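Local structure of oligoribonuclease (Colwellia psychrerythraea, 6A4D) at residues D15-G20 / I28-I33; G46-I51 / T75-D80. The protein hydrolyses small RNA, probably as an exonuclease of the RNase H-like clan that trims short oligonucleotides to mononucleotides. The protein carries 1 engineered substitution. All coordinates share one frame; numbering follows the deposited sequence.

Interaction 1: D15-G20 / I28-I33; sequences DLEMTG and ILEIAI. With 9RC (5'-O-[(S)-hydroxy(4-nitrophenoxy)phosphoryl]thymidine), chain D.
The ligand pocket of this exonuclease opens on the first beta hairpin of an RNase H-like fold, where strands 11-18 and 28-36 run antiparallel. Asp15 N and O both bond to Ala32, and Glu17 N to Glu30 O, which fixes the register up to a classic beta bulge. There Glu17 O accepts two donors, Leu29 N at 2.8 Å and the more distant Glu30 N at 3.3 Å, each about 36° above the carbonyl plane.

At the bulge, the Glu17 side chain bends at chi2 (-44°), and OE1 accepts the ligand's sugar hydroxyl OAK at 2.9 Å. Met18 N donates to that same OAK at 3.1 Å along a nearly straight bond (166°), so the 3' hydroxyl is both donor and acceptor. Glu17 OE1 also lies 2.5 Å from the phosphate oxygen OAN, so one of the two acids probably carries a proton. On its other branch, Glu17 OE2 is 2.9 Å from Asp15 OD2, two acceptors whose crowding would probably raise the pKa of one acid. This Asp-x-Glu pair is consistent with the metal-binding carboxylates of DEDD exonucleases.

Glu30 runs alongside Glu17 with the carboxylate planes steeply turned, its OE1 3.3 Å from Glu17 CG; that OE1 is buried without a polar partner, while OE2 is held by a salt bridge to Arg77. An alanine in place of Glu17 removes the carboxylate that accepts OAK and the CG beside Glu30 OE1, and would probably weaken the hold on the nucleotide's 3' end.

On the opposite sheet face Leu16 CD2 presses on Ile31 CG1 at 3.5 Å, a tight contact. Helix 112-122 covers this face through Phe118 and Ile119, whereas helix 163-180 packs on Asp15, Glu30 and Ala32.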
loop_
_atom_site.group_PDB
_atom_site.type_symbol
_atom_site.label_atom_id
_atom_site.label_comp_id
_atom_site.label_asym_id
_atom_site.label_seq_id
_atom_site.Cartn_x
_atom_site.Cartn_y
_atom_site.Cartn_z
ATOM N N ASP A 15 -6.848 -5.657 -10.473
ATOM C CA ASP A 15 -6.011 -6.769 -10.107
ATOM C C ASP A 15 -5.124 -7.072 -11.284
ATOM O O ASP A 15 -5.532 -6.879 -12.415
ATOM C CB ASP A 15 -6.858 -7.969 -9.702
ATOM C CG ASP A 15 -6.013 -9.204 -9.329
ATOM O OD1 ASP A 15 -5.159 -9.076 -8.414
ATOM O OD2 ASP A 15 -6.212 -10.278 -9.969
ATOM N N LEU A 16 -3.905 -7.531 -10.977
ATOM C CA LEU A 16 -2.879 -7.844 -11.960
ATOM C C LEU A 16 -2.353 -9.244 -11.712
ATOM O O LEU A 16 -2.305 -9.712 -10.580
ATOM C CB LEU A 16 -1.679 -6.907 -11.802
ATOM C CG LEU A 16 -1.763 -5.432 -12.181
ATOM C CD1 LEU A 16 -0.380 -4.799 -12.294
ATOM C CD2 LEU A 16 -2.497 -5.188 -13.467
ATOM N N GLU A 17 -1.920 -9.908 -12.777
ATOM C CA GLU A 17 -1.074 -11.088 -12.641
ATOM C C GLU A 17 0.272 -10.688 -13.215
ATOM O O GLU A 17 0.337 -9.864 -14.147
ATOM C CB GLU A 17 -1.679 -12.295 -13.348
ATOM C CG GLU A 17 -3.081 -12.726 -12.891
ATOM C CD GLU A 17 -3.239 -12.743 -11.377
ATOM O OE1 GLU A 17 -2.369 -13.327 -10.698
ATOM O OE2 GLU A 17 -4.200 -12.120 -10.854
ATOM N N MET A 18 1.330 -11.229 -12.621
ATOM C CA MET A 18 2.691 -10.957 -13.031
ATOM C C MET A 18 3.477 -12.294 -13.145
ATOM O O MET A 18 2.937 -13.363 -12.896
ATOM C CB MET A 18 3.324 -10.075 -11.988
ATOM C CG MET A 18 2.554 -8.821 -11.669
ATOM S SD MET A 18 1.246 -8.986 -10.421
ATOM C CE MET A 18 1.519 -7.492 -9.492
ATOM N N THR A 19 4.755 -12.214 -13.482
ATOM C CA THR A 19 5.626 -13.401 -13.629
ATOM C C THR A 19 6.370 -13.654 -12.361
ATOM O O THR A 19 7.199 -14.566 -12.292
ATOM C CB THR A 19 6.713 -13.225 -14.743
ATOM O OG1 THR A 19 7.406 -11.973 -14.559
ATOM C CG2 THR A 19 6.082 -13.246 -16.059
ATOM N N GLY A 20 6.135 -12.830 -11.364
ATOM C CA GLY A 20 6.734 -13.035 -10.054
ATOM C C GLY A 20 6.453 -11.858 -9.190
ATOM O O GLY A 20 5.662 -10.977 -9.583
ATOM N N ILE A 28 4.238 -7.758 -16.334
ATOM C CA ILE A 28 2.809 -7.931 -16.134
ATOM C C ILE A 28 2.226 -8.887 -17.164
ATOM O O ILE A 28 2.461 -8.716 -18.385
ATOM C CB ILE A 28 2.075 -6.586 -16.262
ATOM C CG1 ILE A 28 2.593 -5.620 -15.225
ATOM C CG2 ILE A 28 0.571 -6.796 -16.154
ATOM C CD1 ILE A 28 2.087 -4.230 -15.490
ATOM N N LEU A 29 1.432 -9.851 -16.683
ATOM C CA LEU A 29 0.730 -10.797 -17.582
ATOM C C LEU A 29 -0.732 -10.490 -17.868
ATOM O O LEU A 29 -1.235 -10.824 -18.943
ATOM C CB LEU A 29 0.871 -12.219 -17.042
ATOM C CG LEU A 29 2.321 -12.691 -17.014
ATOM C CD1 LEU A 29 2.375 -14.088 -16.450
ATOM C CD2 LEU A 29 2.933 -12.634 -18.415
ATOM N N GLU A 30 -1.409 -9.836 -16.928
ATOM C CA GLU A 30 -2.847 -9.597 -17.054
ATOM C C GLU A 30 -3.236 -8.381 -16.259
ATOM O O GLU A 30 -2.640 -8.120 -15.216
ATOM C CB GLU A 30 -3.633 -10.789 -16.500
ATOM C CG GLU A 30 -5.058 -10.918 -17.016
ATOM C CD GLU A 30 -5.878 -11.964 -16.252
ATOM O OE1 GLU A 30 -5.501 -12.396 -15.143
ATOM O OE2 GLU A 30 -6.942 -12.348 -16.759
ATOM N N ILE A 31 -4.246 -7.672 -16.750
ATOM C CA ILE A 31 -4.867 -6.591 -16.026
ATOM C C ILE A 31 -6.413 -6.652 -16.167
ATOM O O ILE A 31 -6.959 -6.929 -17.229
ATOM C CB ILE A 31 -4.256 -5.219 -16.464
ATOM C CG1 ILE A 31 -4.896 -4.063 -15.689
ATOM C CG2 ILE A 31 -4.384 -4.948 -17.968
ATOM C CD1 ILE A 31 -4.081 -2.794 -15.778
ATOM N N ALA A 32 -7.101 -6.456 -15.059
ATOM C CA ALA A 32 -8.582 -6.307 -15.035
ATOM C C ALA A 32 -8.936 -5.103 -14.153
ATOM O O ALA A 32 -8.221 -4.833 -13.177
ATOM C CB ALA A 32 -9.237 -7.577 -14.509
ATOM N N ILE A 33 -9.976 -4.362 -14.527
ATOM C CA ILE A 33 -10.396 -3.160 -13.784
ATOM C C ILE A 33 -11.919 -3.212 -13.565
ATOM O O ILE A 33 -12.674 -3.521 -14.485
ATOM C CB ILE A 33 -10.056 -1.830 -14.518
ATOM C CG1 ILE A 33 -8.578 -1.721 -14.906
ATOM C CG2 ILE A 33 -10.495 -0.585 -13.707
ATOM C CD1 ILE A 33 -8.371 -0.754 -16.060
HETATM O OAJ 9RC D . 5.018 -15.415 -7.884
HETATM C CAE 9RC D . 4.132 -15.471 -7.033
HETATM N NAI 9RC D . 4.198 -16.470 -6.056
HETATM C CAL 9RC D . 3.231 -16.582 -5.075
HETATM O OAS 9RC D . 3.320 -17.497 -4.267
HETATM C CAT 9RC D . 2.175 -15.683 -5.035
HETATM C CAU 9RC D . 1.186 -15.793 -4.041
HETATM C CAF 9RC D . 2.140 -14.687 -5.997
HETATM N NAB 9RC D . 3.127 -14.574 -7.005
HETATM C CAA 9RC D . 3.081 -13.489 -8.052
HETATM O OAC 9RC D . 2.194 -12.446 -7.635
HETATM C CAD 9RC D . 2.540 -13.968 -9.382
HETATM C CAH 9RC D . 1.096 -13.575 -9.297
HETATM O OAK 9RC D . 0.511 -13.332 -10.562
HETATM C CAG 9RC D . 1.167 -12.282 -8.610
HETATM C CAR 9RC D . -0.233 -11.905 -7.998
HETATM O OAQ 9RC D . -0.685 -12.793 -6.918
HETATM P PAP 9RC D . -2.173 -13.537 -6.949
HETATM O OAO 9RC D . -3.299 -12.559 -6.815
HETATM O OAN 9RC D . -2.154 -14.273 -8.364
HETATM O OAM 9RC D . -2.253 -14.761 -5.912
HETATM C CAV 9RC D . -2.925 -14.845 -4.723
HETATM C CAW 9RC D . -2.401 -15.787 -3.833
HETATM C CAY 9RC D . -2.986 -15.992 -2.592
HETATM C CBA 9RC D . -4.108 -15.240 -2.231
HETATM N NBB 9RC D . -4.645 -15.470 -1.035
HETATM O OBD 9RC D . -4.340 -14.550 0.094
HETATM O OBC 9RC D . -5.491 -16.703 -0.882
HETATM C CAZ 9RC D . -4.658 -14.291 -3.117
HETATM C CAX 9RC D . -4.069 -14.091 -4.367
#

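Interaction 2: G46-I51 / T75-D80; sequences GPIFAI and TQRCRD
Arg77 NH2 is gripped once within the chain, by a salt bridge to Glu30 OE2 on strand 28-36, and the CG2 methyl of Ile48 and the CB of Ala50 pack beside it. The contact lies at the edge of the RNase H-like sheet, where strand 42-50, the outermost on its side within the chain, meets helix 74-80. Only 222 Å² is buried, summed over both segments, and Ala50 supplies the largest single share.

Arg77 reaches the strand by a bent route. Its CG stands anti to the carbonyl carbon and the chain turns at chi3 (68°), carrying the guanidinium back along the strand toward Ile48. Ala50 CB then sits 3.9 Å above one face of that group, offset toward its rim, while Ile48 CG2 approaches NH2 obliquely at 3.9 Å. The aliphatic base of the arginine is used too, since Ala50 CB touches Arg77 CB at 3.9 Å. Consistent with a small residue at this place, the CA atoms of Ala50 and Cys78 are 5.3 Å apart.

Strand alternation separates the two faces. Ile48 and Ala50 point toward helix 74-80, whereas Phe49 and Ile51 point away and pack against Ala88 of helix 85-99. Within the helix, Arg79 N bonds to Thr75 O at 3.1 Å and Asp80 N to Gln76 O at 2.9 Å, so the turn presenting Arg77 and Cys78 is regular. Arg79, on the outer side of this turn, makes salt bridges to Asp55 and Asp59, tying it to helix 55-59. Ser81 OG, just past the segment, is hydrogen-bonded to Ala50 O.

Beside Ile51, Cys78 SG lies 4.0 Å from Ala50 CB and 3.5 Å from Ile51 O.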
loop_
_atom_site.group_PDB
_atom_site.type_symbol
_atom_site.label_atom_id
_atom_site.label_comp_id
_atom_site.label_asym_id
_atom_site.label_seq_id
_atom_site.Cartn_x
_atom_site.Cartn_y
_atom_site.Cartn_z
ATOM N N GLY A 46 -14.199 -3.577 -16.728
ATOM C CA GLY A 46 -13.291 -3.047 -17.764
ATOM C C GLY A 46 -12.862 -4.107 -18.743
ATOM O O GLY A 46 -12.947 -5.313 -18.457
ATOM N N PRO A 47 -12.333 -3.688 -19.897
ATOM C CA PRO A 47 -11.766 -4.720 -20.799
ATOM C C PRO A 47 -10.632 -5.492 -20.109
ATOM O O PRO A 47 -9.732 -4.864 -19.535
ATOM C CB PRO A 47 -11.239 -3.893 -21.956
ATOM C CG PRO A 47 -10.950 -2.543 -21.399
ATOM C CD PRO A 47 -12.003 -2.316 -20.344
ATOM N N ILE A 48 -10.708 -6.817 -20.123
ATOM C CA ILE A 48 -9.674 -7.677 -19.554
ATOM C C ILE A 48 -8.545 -7.897 -20.593
ATOM O O ILE A 48 -8.845 -8.195 -21.738
ATOM C CB ILE A 48 -10.248 -9.056 -19.193
ATOM C CG1 ILE A 48 -11.508 -8.925 -18.321
ATOM C CG2 ILE A 48 -9.211 -9.895 -18.464
ATOM C CD1 ILE A 48 -12.314 -10.212 -18.225
ATOM N N PHE A 49 -7.268 -7.734 -20.224
ATOM C CA PHE A 49 -6.157 -8.040 -21.164
ATOM C C PHE A 49 -5.182 -9.051 -20.638
ATOM O O PHE A 49 -4.570 -8.825 -19.581
ATOM C CB PHE A 49 -5.339 -6.817 -21.504
ATOM C CG PHE A 49 -6.119 -5.731 -22.122
ATOM C CD1 PHE A 49 -6.415 -5.767 -23.465
ATOM C CD2 PHE A 49 -6.594 -4.678 -21.348
ATOM C CE1 PHE A 49 -7.140 -4.747 -24.042
ATOM C CE2 PHE A 49 -7.310 -3.661 -21.917
ATOM C CZ PHE A 49 -7.588 -3.692 -23.267
ATOM N N ALA A 50 -4.997 -10.147 -21.369
ATOM C CA ALA A 50 -3.757 -10.918 -21.203
ATOM C C ALA A 50 -2.730 -10.240 -22.113
ATOM O O ALA A 50 -2.999 -9.986 -23.318
ATOM C CB ALA A 50 -3.926 -12.389 -21.532
ATOM N N ILE A 51 -1.594 -9.905 -21.505
ATOM C CA ILE A 51 -0.523 -9.177 -22.184
ATOM C C ILE A 51 0.370 -10.175 -22.904
ATOM O O ILE A 51 0.864 -11.146 -22.305
ATOM C CB ILE A 51 0.428 -8.409 -21.246
ATOM C CG1 ILE A 51 -0.324 -7.529 -20.221
ATOM C CG2 ILE A 51 1.408 -7.570 -22.091
ATOM C CD1 ILE A 51 -1.326 -6.583 -20.847
ATOM N N THR A 75 -1.181 -18.346 -18.978
ATOM C CA THR A 75 -0.048 -18.674 -19.828
ATOM C C THR A 75 -0.418 -18.878 -21.280
ATOM O O THR A 75 0.275 -18.366 -22.169
ATOM C CB THR A 75 0.688 -19.918 -19.371
ATOM O OG1 THR A 75 1.052 -19.768 -18.004
ATOM C CG2 THR A 75 1.967 -20.106 -20.198
ATOM N N GLN A 76 -1.518 -19.585 -21.513
ATOM C CA GLN A 76 -1.955 -19.868 -22.866
ATOM C C GLN A 76 -2.530 -18.623 -23.510
ATOM O O GLN A 76 -2.192 -18.310 -24.670
ATOM C CB GLN A 76 -2.981 -21.025 -22.900
ATOM C CG GLN A 76 -3.622 -21.318 -24.271
ATOM C CD GLN A 76 -2.617 -21.491 -25.426
ATOM O OE1 GLN A 76 -1.476 -21.928 -25.244
ATOM N NE2 GLN A 76 -3.057 -21.148 -26.626
ATOM N N ARG A 77 -3.410 -17.926 -22.778
ATOM C CA ARG A 77 -3.941 -16.645 -23.281
ATOM C C ARG A 77 -2.842 -15.619 -23.595
ATOM O O ARG A 77 -3.024 -14.791 -24.462
ATOM C CB ARG A 77 -4.965 -16.043 -22.323
ATOM C CG ARG A 77 -6.340 -16.659 -22.472
ATOM C CD ARG A 77 -7.082 -16.532 -21.146
ATOM N NE ARG A 77 -7.329 -15.122 -20.951
ATOM C CZ ARG A 77 -7.180 -14.429 -19.827
ATOM N NH1 ARG A 77 -6.799 -15.021 -18.705
ATOM N NH2 ARG A 77 -7.427 -13.109 -19.846
ATOM N N CYS A 78 -1.724 -15.695 -22.886
ATOM C CA CYS A 78 -0.611 -14.792 -23.088
ATOM C C CYS A 78 0.122 -15.146 -24.415
ATOM O O CYS A 78 0.408 -14.242 -25.222
ATOM C CB CYS A 78 0.306 -14.735 -21.838
ATOM S SG CYS A 78 -0.394 -13.782 -20.420
ATOM N N ARG A 79 0.374 -16.440 -24.651
ATOM C CA ARG A 79 0.839 -16.956 -25.976
ATOM C C ARG A 79 -0.081 -16.598 -27.155
ATOM O O ARG A 79 0.410 -16.272 -28.228
ATOM C CB ARG A 79 1.005 -18.476 -25.941
ATOM C CG ARG A 79 2.135 -18.993 -25.058
ATOM C CD ARG A 79 2.275 -20.515 -25.225
ATOM N NE ARG A 79 2.781 -21.173 -24.012
ATOM C CZ ARG A 79 4.049 -21.116 -23.565
ATOM N NH1 ARG A 79 4.997 -20.431 -24.216
ATOM N NH2 ARG A 79 4.383 -21.731 -22.427
ATOM N N ASP A 80 -1.396 -16.654 -26.961
ATOM C CA ASP A 80 -2.366 -16.259 -28.015
ATOM C C ASP A 80 -2.395 -14.759 -28.257
ATOM O O ASP A 80 -2.723 -14.304 -29.359
ATOM C CB ASP A 80 -3.816 -16.669 -27.664
ATOM C CG ASP A 80 -3.987 -18.174 -27.416
ATOM O OD1 ASP A 80 -3.285 -18.996 -28.057
ATOM O OD2 ASP A 80 -4.847 -18.521 -26.564
#

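Strand 28-36 is common ground: it pairs with strand 11-18 in interaction 1 and, on its other edge, with the strand of interaction 2, the two centres lying about 9 Å apart. Probable hydrogen bonds from Gly46 N to Ile33 O and from Ile51 N to Leu29 O, each 2.7 Å, join them along the backbone. Packing adds Glu30 CG against Phe49 O at 3.3 Å and Leu29 O against Cys78 SG at 3.4 Å. The ligand is held directly by interaction 1, whereas the Cys78 side chain stays about 10 Å from a bound 9RC. Arg77 of interaction 2 bridges to Glu30, beside the ligand-binding Glu17, so this helix probably contributes to the pocket's second shell.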